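Local atomic coordinates of gluconate kinase (Lactobacillus acidophilus, PDB entry 3LL3), a protein that probably transfers a phosphate from ATP to a sugar or sugar acid such as gluconate, as a kinase of the FGGY carbohydrate kinase family. Residues T423-Q428 with F454-K459. Sequence-based numbering, arbitrary orientation.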
# COMPACT_ATOMS: atom_id res chain seq x y z
N THR A 423 -6.33 -16.53 -27.13
CA THR A 423 -5.36 -17.47 -26.60
C THR A 423 -4.94 -18.40 -27.73
O THR A 423 -5.65 -18.55 -28.72
CB THR A 423 -5.92 -18.27 -25.41
OG1 THR A 423 -7.20 -18.82 -25.76
CG2 THR A 423 -6.08 -17.37 -24.21
N MSE A 424 -3.77 -19.00 -27.59
CA MSE A 424 -3.16 -19.74 -28.69
C MSE A 424 -3.06 -21.21 -28.35
O MSE A 424 -2.91 -21.58 -27.19
CB MSE A 424 -1.75 -19.20 -29.00
CG MSE A 424 -1.69 -17.68 -29.06
SE MSE A 424 -2.81 -16.94 -30.51
CE MSE A 424 -1.96 -17.91 -32.01
N LYS A 425 -3.13 -22.05 -29.37
CA LYS A 425 -2.97 -23.49 -29.17
C LYS A 425 -1.56 -23.82 -28.70
O LYS A 425 -1.38 -24.71 -27.87
CB LYS A 425 -3.35 -24.27 -30.43
CG LYS A 425 -4.85 -24.17 -30.75
CD LYS A 425 -5.27 -25.01 -31.96
CE LYS A 425 -6.76 -24.80 -32.26
NZ LYS A 425 -7.16 -25.28 -33.62
N GLU A 426 -0.57 -23.07 -29.20
CA GLU A 426 0.83 -23.33 -28.85
C GLU A 426 1.50 -22.24 -28.01
O GLU A 426 1.70 -21.10 -28.47
CB GLU A 426 1.67 -23.56 -30.11
CG GLU A 426 3.13 -23.91 -29.79
CD GLU A 426 3.22 -25.12 -28.87
OE1 GLU A 426 3.88 -25.02 -27.81
OE2 GLU A 426 2.61 -26.16 -29.20
N GLN A 427 1.89 -22.60 -26.80
CA GLN A 427 2.55 -21.65 -25.92
C GLN A 427 4.01 -21.46 -26.30
O GLN A 427 4.60 -20.43 -26.00
CB GLN A 427 2.44 -22.07 -24.44
CG GLN A 427 1.01 -22.32 -23.98
CD GLN A 427 0.19 -21.05 -23.92
OE1 GLN A 427 -0.80 -20.90 -24.66
NE2 GLN A 427 0.59 -20.13 -23.05
N GLN A 428 4.60 -22.47 -26.96
CA GLN A 428 6.01 -22.42 -27.35
C GLN A 428 6.17 -21.67 -28.66
O GLN A 428 6.68 -22.22 -29.65
CB GLN A 428 6.58 -23.84 -27.45
CG GLN A 428 6.51 -24.59 -26.13
CD GLN A 428 7.14 -23.79 -25.00
OE1 GLN A 428 8.22 -23.22 -25.17
NE2 GLN A 428 6.47 -23.74 -23.84
N PHE A 454 0.41 -22.35 -38.64
CA PHE A 454 1.08 -23.09 -37.59
C PHE A 454 0.73 -22.52 -36.22
O PHE A 454 0.54 -23.26 -35.27
CB PHE A 454 2.59 -23.07 -37.83
CG PHE A 454 2.97 -23.63 -39.17
CD1 PHE A 454 2.89 -25.00 -39.40
CD2 PHE A 454 3.30 -22.80 -40.22
CE1 PHE A 454 3.18 -25.52 -40.63
CE2 PHE A 454 3.61 -23.31 -41.46
CZ PHE A 454 3.55 -24.68 -41.67
N ALA A 455 0.65 -21.20 -36.16
CA ALA A 455 0.38 -20.49 -34.92
C ALA A 455 -1.11 -20.26 -34.88
O ALA A 455 -1.58 -19.19 -35.26
CB ALA A 455 1.13 -19.15 -34.90
N GLN A 456 -1.86 -21.26 -34.44
CA GLN A 456 -3.31 -21.17 -34.48
C GLN A 456 -3.94 -20.71 -33.16
O GLN A 456 -3.45 -21.01 -32.07
CB GLN A 456 -3.91 -22.49 -34.95
CG GLN A 456 -3.57 -22.81 -36.39
CD GLN A 456 -4.52 -23.80 -37.00
OE1 GLN A 456 -5.74 -23.68 -36.86
NE2 GLN A 456 -3.96 -24.79 -37.70
N ALA A 457 -5.03 -19.97 -33.30
CA ALA A 457 -5.79 -19.43 -32.18
C ALA A 457 -6.67 -20.51 -31.54
O ALA A 457 -7.18 -21.39 -32.22
CB ALA A 457 -6.65 -18.29 -32.67
N ASP A 458 -6.85 -20.42 -30.22
CA ASP A 458 -7.61 -21.42 -29.49
C ASP A 458 -8.96 -20.86 -29.05
O ASP A 458 -9.99 -21.28 -29.56
CB ASP A 458 -6.85 -21.91 -28.26
CG ASP A 458 -7.54 -23.08 -27.59
OD1 ASP A 458 -8.23 -23.83 -28.31
OD2 ASP A 458 -7.41 -23.27 -26.36
N LYS A 459 -8.94 -19.95 -28.08
CA LYS A 459 -10.16 -19.33 -27.54
C LYS A 459 -10.11 -17.81 -27.64
O LYS A 459 -9.02 -17.23 -27.58
CB LYS A 459 -10.37 -19.74 -26.08
CG LYS A 459 -11.29 -20.94 -25.90
CD LYS A 459 -10.54 -22.20 -25.56
CE LYS A 459 -10.37 -22.35 -24.06
NZ LYS A 459 -11.49 -23.14 -23.50
O HOH W 1 -6.64 -21.51 -24.85
O HOH W 2 -0.66 -21.54 -31.67
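T423 meets D458 and K459 through its backbone. Its N donates to K459 O (2.8 Å, N-H...O 164°), while its O accepts from D458 N (2.7 Å). One residue thus faces two, a beta bulge at D458-K459. Beyond it M424 and A457 form an antiparallel non-hydrogen-bonded pair, and K425 N closes the ladder on Q456 O in a nearly straight bond (2.9 Å, 176°). Q456 O is gripped twice: a water donates to it (2.9 Å) and accepts from E426 N, carrying the link one residue beyond K425. T423 OG1, held between its own N and carbonyl carbon (chi1 50°), stands 3.0 Å from K459 O, although its proton has another acceptor within reach; it also bonds a second water beside the D458 carboxylate. The CE of selenomethionine M424, brought round by bends at chi2 and chi3, rests against the carbonyl oxygens of A455 and Q456 (CE to Q456 O 3.4 Å). K425, extended beyond CG, passes between Q456 and D458, crossing the D458 side chain at about a right angle, its CE 3.4 Å from A457 O. Its NZ lies too far from D458 OD1 for a salt bridge; Q456 NE2 donates to Q453 O. Where 423-428 turns away, E426 OE1 accepts Q428 N with its anti lone pair, and Q428 OE1 takes K17 NZ. Segment 423-428 belongs to the C-terminal, actin-like FGGY domain; the T423 side chain stays about 12 Å from bound ATP. Without touching that nucleotide, strand 457-461 edges the mixed sheet within this chain, antiparallel to 421-424, itself parallel to 396-400. M424 packs on N398 and T400 of that strand, R410 of helix 407-417 touches T423 and K459, and Q428 occupies the N-cap position of helix 429-441, on which F454 lies.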